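Local coordinates for sulfatase (sulfuric ester hydrolase) protein (Agrobacterium radiobacter, PDB 4UPH), which belongs to the sulfatase family of the alkaline phosphatase clan and carries a magnesium ion in a mixed alpha/beta fold, at residues A271-A275 against P497-T501; G372-G376 against K479-F483. One frame throughout, in Å; residues are numbered along the deposited sequence.

Contact 1: residues A271-A275 against P497-T501; sequences AFARA and PMELT
Met498 lies along 271-273 with its side chain nearly extended (chi1 m, chi2 and chi3 t), so that CG rests 3.8 Å from Ala273 CB while CE reaches Ala271 CB at 4.1 Å and Phe272 O at 3.6 Å. Two irregular surface loops meet here: 271-275, leading to helix 278-282 of the sulfatase fold, and 497-501, between strand 489-492 and helix 510-526. Ala273 centres an inverse gamma turn (phi/psi -79/86) and is nearest Met498, with 4.8 Å between Ala273 CA and Met498 CA; Ala275 CA and Leu500 CA are 6.3 Å apart. Glu499 adopts left-handed backbone angles (61/52) between Met498 and Leu500, whose CA-to-CB bonds both point toward 271-275. No hydrogen bond spans the segments, and the 241 Å² buried is van der Waals contact. Phe272 and Arg274 direct CA-to-CB away, and both side chains touch helix 313-344. Leu500, in the m,t rotamer, presses CD2 against backbone, 3.4 Å from Arg274 C and 3.5 Å from Ala275 N.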
ATOM      1  N   ALA A 271     -34.857  -6.659 -17.483  1.00 53.36           N
ATOM      2  CA  ALA A 271     -35.278  -5.651 -16.518  1.00 52.62           C
ATOM      3  C   ALA A 271     -34.042  -4.866 -16.045  1.00 58.62           C
ATOM      4  O   ALA A 271     -32.922  -5.402 -16.025  1.00 58.47           O
ATOM      5  CB  ALA A 271     -35.957  -6.321 -15.325  1.00 52.66           C
ATOM      6  N   PHE A 272     -34.245  -3.592 -15.702  1.00 55.11           N
ATOM      7  CA  PHE A 272     -33.190  -2.728 -15.207  1.00 54.05           C
ATOM      8  C   PHE A 272     -33.096  -2.915 -13.696  1.00 57.99           C
ATOM      9  O   PHE A 272     -34.122  -2.885 -13.010  1.00 59.55           O
ATOM     10  CB  PHE A 272     -33.496  -1.267 -15.536  1.00 55.33           C
ATOM     11  CG  PHE A 272     -33.430  -0.902 -16.993  1.00 56.83           C
ATOM     12  CD1 PHE A 272     -32.214  -0.632 -17.602  1.00 58.62           C
ATOM     13  CD2 PHE A 272     -34.596  -0.755 -17.747  1.00 59.42           C
ATOM     14  CE1 PHE A 272     -32.159  -0.266 -18.955  1.00 60.24           C
ATOM     15  CE2 PHE A 272     -34.537  -0.375 -19.106  1.00 61.55           C
ATOM     16  CZ  PHE A 272     -33.319  -0.134 -19.696  1.00 59.23           C
ATOM     17  N   ALA A 273     -31.877  -3.130 -13.180  1.00 52.27           N
ATOM     18  CA  ALA A 273     -31.642  -3.251 -11.749  1.00 51.62           C
ATOM     19  C   ALA A 273     -31.623  -1.824 -11.199  1.00 56.17           C
ATOM     20  O   ALA A 273     -30.565  -1.200 -11.157  1.00 55.98           O
ATOM     21  CB  ALA A 273     -30.306  -3.946 -11.490  1.00 52.00           C
ATOM     22  N   ARG A 274     -32.799  -1.266 -10.867  1.00 53.00           N
ATOM     23  CA  ARG A 274     -32.906   0.113 -10.376  1.00 51.90           C
ATOM     24  C   ARG A 274     -34.077   0.299  -9.462  1.00 55.53           C
ATOM     25  O   ARG A 274     -35.045  -0.452  -9.547  1.00 55.07           O
ATOM     26  CB  ARG A 274     -32.998   1.129 -11.542  1.00 50.28           C
ATOM     27  CG  ARG A 274     -34.239   1.065 -12.427  1.00 43.25           C
ATOM     28  CD  ARG A 274     -33.930   1.845 -13.673  1.00 46.29           C
ATOM     29  NE  ARG A 274     -35.050   1.864 -14.613  1.00 56.16           N
ATOM     30  CZ  ARG A 274     -34.944   2.183 -15.896  1.00 72.50           C
ATOM     31  NH1 ARG A 274     -33.763   2.473 -16.420  1.00 64.09           N
ATOM     32  NH2 ARG A 274     -36.014   2.178 -16.677  1.00 67.83           N
ATOM     33  N   ALA A 275     -34.011   1.330  -8.610  1.00 51.09           N
ATOM     34  CA  ALA A 275     -35.088   1.722  -7.713  1.00 49.93           C
ATOM     35  C   ALA A 275     -36.248   2.286  -8.562  1.00 54.25           C
ATOM     36  O   ALA A 275     -36.067   2.526  -9.756  1.00 53.08           O
ATOM     37  CB  ALA A 275     -34.579   2.786  -6.748  1.00 50.51           C
ATOM     38  N   PRO A 497     -30.822  -9.294  -5.365  1.00 47.94           N
ATOM     39  CA  PRO A 497     -29.790  -9.355  -6.427  1.00 47.66           C
ATOM     40  C   PRO A 497     -29.608  -8.057  -7.213  1.00 52.22           C
ATOM     41  O   PRO A 497     -28.564  -7.868  -7.848  1.00 52.70           O
ATOM     42  CB  PRO A 497     -30.289 -10.480  -7.333  1.00 49.23           C
ATOM     43  CG  PRO A 497     -31.794 -10.472  -7.123  1.00 53.89           C
ATOM     44  CD  PRO A 497     -31.974 -10.171  -5.678  1.00 49.71           C
ATOM     45  N   MET A 498     -30.621  -7.175  -7.179  1.00 47.13           N
ATOM     46  CA  MET A 498     -30.594  -5.901  -7.878  1.00 46.69           C
ATOM     47  C   MET A 498     -29.847  -4.763  -7.134  1.00 48.23           C
ATOM     48  O   MET A 498     -29.701  -3.685  -7.701  1.00 45.77           O
ATOM     49  CB  MET A 498     -32.008  -5.479  -8.234  1.00 49.76           C
ATOM     50  CG  MET A 498     -32.536  -6.189  -9.439  1.00 54.22           C
ATOM     51  SD  MET A 498     -34.106  -5.447  -9.910  1.00 60.04           S
ATOM     52  CE  MET A 498     -34.305  -6.178 -11.590  1.00 57.14           C
ATOM     53  N   GLU A 499     -29.368  -5.008  -5.881  1.00 43.97           N
ATOM     54  CA  GLU A 499     -28.608  -4.044  -5.064  1.00 42.03           C
ATOM     55  C   GLU A 499     -29.409  -2.782  -4.754  1.00 46.59           C
ATOM     56  O   GLU A 499     -28.916  -1.674  -4.977  1.00 46.96           O
ATOM     57  CB  GLU A 499     -27.265  -3.684  -5.730  1.00 42.14           C
ATOM     58  CG  GLU A 499     -26.500  -4.866  -6.282  1.00 39.38           C
ATOM     59  CD  GLU A 499     -25.167  -4.487  -6.879  1.00 60.43           C
ATOM     60  OE1 GLU A 499     -24.228  -4.251  -6.084  1.00 46.68           O
ATOM     61  OE2 GLU A 499     -25.074  -4.366  -8.126  1.00 47.12           O
ATOM     62  N   LEU A 500     -30.638  -2.936  -4.217  1.00 42.76           N
ATOM     63  CA  LEU A 500     -31.486  -1.767  -3.930  1.00 41.35           C
ATOM     64  C   LEU A 500     -31.670  -1.468  -2.433  1.00 44.19           C
ATOM     65  O   LEU A 500     -32.036  -0.344  -2.070  1.00 44.25           O
ATOM     66  CB  LEU A 500     -32.849  -1.908  -4.633  1.00 41.15           C
ATOM     67  CG  LEU A 500     -32.831  -2.358  -6.113  1.00 45.59           C
ATOM     68  CD1 LEU A 500     -34.203  -2.786  -6.559  1.00 45.07           C
ATOM     69  CD2 LEU A 500     -32.237  -1.301  -7.044  1.00 45.21           C
ATOM     70  N   THR A 501     -31.343  -2.439  -1.568  1.00 39.67           N
ATOM     71  CA  THR A 501     -31.525  -2.299  -0.128  1.00 39.32           C
ATOM     72  C   THR A 501     -30.238  -2.371   0.623  1.00 42.83           C
ATOM     73  O   THR A 501     -29.612  -3.421   0.705  1.00 43.28           O
ATOM     74  CB  THR A 501     -32.571  -3.317   0.406  1.00 40.66           C
ATOM     75  OG1 THR A 501     -33.718  -3.257  -0.424  1.00 43.49           O
ATOM     76  CG2 THR A 501     -33.012  -3.024   1.806  1.00 33.49           C
TER

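Contact 2: residues G372-G376 against K479-F483; sequences GFFDG and KYVHF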
ATOM      1  N   GLY A 372     -18.280   4.049  -9.406  1.00 40.18           N
ATOM      2  CA  GLY A 372     -19.144   3.701  -8.294  1.00 39.04           C
ATOM      3  C   GLY A 372     -18.833   2.325  -7.737  1.00 42.89           C
ATOM      4  O   GLY A 372     -17.670   1.906  -7.699  1.00 41.29           O
ATOM      5  N   PHE A 373     -19.881   1.606  -7.311  1.00 39.26           N
ATOM      6  CA  PHE A 373     -19.739   0.320  -6.645  1.00 39.45           C
ATOM      7  C   PHE A 373     -20.681  -0.793  -7.187  1.00 44.36           C
ATOM      8  O   PHE A 373     -20.523  -1.950  -6.793  1.00 45.16           O
ATOM      9  CB  PHE A 373     -19.907   0.513  -5.118  1.00 40.69           C
ATOM     10  CG  PHE A 373     -21.180   1.261  -4.778  1.00 42.94           C
ATOM     11  CD1 PHE A 373     -22.413   0.593  -4.707  1.00 45.37           C
ATOM     12  CD2 PHE A 373     -21.171   2.645  -4.618  1.00 45.43           C
ATOM     13  CE1 PHE A 373     -23.596   1.300  -4.472  1.00 45.73           C
ATOM     14  CE2 PHE A 373     -22.353   3.347  -4.352  1.00 47.80           C
ATOM     15  CZ  PHE A 373     -23.557   2.671  -4.289  1.00 45.53           C
ATOM     16  N   PHE A 374     -21.646  -0.464  -8.059  1.00 39.52           N
ATOM     17  CA  PHE A 374     -22.576  -1.481  -8.578  1.00 38.17           C
ATOM     18  C   PHE A 374     -21.923  -2.428  -9.569  1.00 45.59           C
ATOM     19  O   PHE A 374     -21.011  -2.041 -10.302  1.00 47.62           O
ATOM     20  CB  PHE A 374     -23.872  -0.877  -9.164  1.00 37.72           C
ATOM     21  CG  PHE A 374     -24.746  -0.073  -8.222  1.00 36.48           C
ATOM     22  CD1 PHE A 374     -25.457  -0.697  -7.204  1.00 38.60           C
ATOM     23  CD2 PHE A 374     -24.936   1.294  -8.418  1.00 35.06           C
ATOM     24  CE1 PHE A 374     -26.290   0.040  -6.354  1.00 38.49           C
ATOM     25  CE2 PHE A 374     -25.756   2.032  -7.563  1.00 37.17           C
ATOM     26  CZ  PHE A 374     -26.442   1.397  -6.547  1.00 35.56           C
ATOM     27  N   ASP A 375     -22.416  -3.670  -9.595  1.00 42.06           N
ATOM     28  CA  ASP A 375     -21.957  -4.759 -10.462  1.00 42.14           C
ATOM     29  C   ASP A 375     -21.896  -4.393 -11.945  1.00 43.91           C
ATOM     30  O   ASP A 375     -20.958  -4.783 -12.634  1.00 43.82           O
ATOM     31  CB  ASP A 375     -22.880  -5.985 -10.300  1.00 43.33           C
ATOM     32  CG  ASP A 375     -22.595  -6.925  -9.153  1.00 52.53           C
ATOM     33  OD1 ASP A 375     -21.576  -6.732  -8.461  1.00 54.61           O
ATOM     34  OD2 ASP A 375     -23.356  -7.897  -8.988  1.00 57.20           O
ATOM     35  N   GLY A 376     -22.914  -3.686 -12.412  1.00 39.68           N
ATOM     36  CA  GLY A 376     -23.070  -3.292 -13.810  1.00 39.59           C
ATOM     37  C   GLY A 376     -21.853  -2.651 -14.423  1.00 43.68           C
ATOM     38  O   GLY A 376     -21.558  -2.911 -15.581  1.00 44.35           O
ATOM     39  N   LYS A 479     -22.368  -8.191  -0.753  1.00 38.96           N
ATOM     40  CA  LYS A 479     -21.518  -7.119  -1.262  1.00 39.09           C
ATOM     41  C   LYS A 479     -21.350  -6.126  -0.134  1.00 41.46           C
ATOM     42  O   LYS A 479     -22.333  -5.565   0.359  1.00 40.09           O
ATOM     43  CB  LYS A 479     -22.048  -6.411  -2.521  1.00 41.47           C
ATOM     44  CG  LYS A 479     -21.042  -5.372  -3.019  1.00 44.21           C
ATOM     45  CD  LYS A 479     -21.528  -4.578  -4.220  1.00 47.67           C
ATOM     46  CE  LYS A 479     -21.190  -5.327  -5.471  1.00 50.87           C
ATOM     47  NZ  LYS A 479     -21.655  -4.638  -6.695  1.00 46.67           N
ATOM     48  N   TYR A 480     -20.111  -5.956   0.298  1.00 37.88           N
ATOM     49  CA  TYR A 480     -19.740  -4.989   1.324  1.00 37.16           C
ATOM     50  C   TYR A 480     -18.863  -3.936   0.638  1.00 37.84           C
ATOM     51  O   TYR A 480     -17.869  -4.275  -0.022  1.00 34.01           O
ATOM     52  CB  TYR A 480     -19.011  -5.684   2.482  1.00 37.91           C
ATOM     53  CG  TYR A 480     -18.441  -4.750   3.528  1.00 37.19           C
ATOM     54  CD1 TYR A 480     -19.272  -4.079   4.418  1.00 38.88           C
ATOM     55  CD2 TYR A 480     -17.066  -4.569   3.655  1.00 36.26           C
ATOM     56  CE1 TYR A 480     -18.756  -3.220   5.386  1.00 38.60           C
ATOM     57  CE2 TYR A 480     -16.537  -3.733   4.644  1.00 36.07           C
ATOM     58  CZ  TYR A 480     -17.389  -3.068   5.507  1.00 39.77           C
ATOM     59  OH  TYR A 480     -16.919  -2.255   6.489  1.00 41.24           O
ATOM     60  N   VAL A 481     -19.315  -2.671   0.700  1.00 35.07           N
ATOM     61  CA  VAL A 481     -18.636  -1.508   0.122  1.00 34.40           C
ATOM     62  C   VAL A 481     -18.235  -0.637   1.254  1.00 39.51           C
ATOM     63  O   VAL A 481     -19.109  -0.092   1.911  1.00 39.18           O
ATOM     64  CB  VAL A 481     -19.511  -0.691  -0.869  1.00 37.45           C
ATOM     65  CG1 VAL A 481     -18.657   0.281  -1.664  1.00 35.95           C
ATOM     66  CG2 VAL A 481     -20.324  -1.599  -1.789  1.00 37.33           C
ATOM     67  N   HIS A 482     -16.929  -0.505   1.495  1.00 37.66           N
ATOM     68  CA  HIS A 482     -16.420   0.369   2.529  1.00 36.37           C
ATOM     69  C   HIS A 482     -15.878   1.639   1.870  1.00 38.68           C
ATOM     70  O   HIS A 482     -15.100   1.571   0.907  1.00 39.01           O
ATOM     71  CB  HIS A 482     -15.334  -0.319   3.370  1.00 37.55           C
ATOM     72  CG  HIS A 482     -14.741   0.605   4.407  1.00 40.74           C
ATOM     73  ND1 HIS A 482     -13.729   1.496   4.088  1.00 41.30           N
ATOM     74  CD2 HIS A 482     -15.059   0.763   5.716  1.00 41.71           C
ATOM     75  CE1 HIS A 482     -13.447   2.143   5.212  1.00 40.24           C
ATOM     76  NE2 HIS A 482     -14.217   1.736   6.214  1.00 41.02           N
ATOM     77  N   PHE A 483     -16.310   2.797   2.390  1.00 32.92           N
ATOM     78  CA  PHE A 483     -15.861   4.110   1.933  1.00 31.08           C
ATOM     79  C   PHE A 483     -14.890   4.642   2.966  1.00 37.64           C
ATOM     80  O   PHE A 483     -15.189   4.534   4.156  1.00 36.60           O
ATOM     81  CB  PHE A 483     -17.051   5.061   1.814  1.00 30.66           C
ATOM     82  CG  PHE A 483     -17.912   4.807   0.610  1.00 29.95           C
ATOM     83  CD1 PHE A 483     -18.855   3.778   0.611  1.00 32.45           C
ATOM     84  CD2 PHE A 483     -17.828   5.625  -0.504  1.00 30.12           C
ATOM     85  CE1 PHE A 483     -19.682   3.547  -0.503  1.00 33.06           C
ATOM     86  CE2 PHE A 483     -18.656   5.408  -1.616  1.00 34.04           C
ATOM     87  CZ  PHE A 483     -19.557   4.349  -1.627  1.00 31.94           C
TER
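A buried lysine ties the loop leading to the short, weakly bonded helix 375-378 to the smaller antiparallel sheet of this sulfatase fold, late in the chain: Lys479 lies on its inner strand 478-483. Its NZ donates to Phe373 O at 2.9 Å and to Asp375 OD1 at 2.7 Å, the latter also a salt bridge; Glu499 OE1 supplies a second carboxylate. Asp375 N lies 3.2 Å from Lys479 NZ, but both are donors, and that amide probably donates to Glu499 OE2. The other Asp375 oxygen, OD2, pairs with Arg474 on the adjacent strand 469-474, so both carboxylate oxygens have cationic partners. Strand alternation sends Lys479 and Val481 toward 372-376, whereas Tyr480 and His482 lie beyond its reach and hydrogen-bond to Glu518 of the second subunit, through OH and NE2. Beside the polar cluster the contact turns apolar: Phe373, with chi1 at 52°, puts CB 3.7 Å from Val481 CG1, and its CD2 meets the edge of the Phe483 ring, 3.8 Å from CZ.

How the contacts relate
The two contacts bury nearly equal areas, 241 and 236 Å², by different means. Contact 1 is a surface meeting of loops, its centre about 22 Å from that of the chain, and relies on methionine and leucine packing; contact 2, about 16 Å from the chain's centre, is buried and adds a salt bridge to its aromatic packing. The centres of contact 1 and contact 2 are about 13 Å apart, and Glu499 bridges them: it makes no contact with 271-275, but its OE1 lies 2.7 Å from Lys479 NZ and its OE2 3.1 Å from Asp375 N. Strand 489-492, which pairs with 478-483, leads into the loop of contact 1, and His365 touches Ala273 and Leu500 while stacking on Phe374.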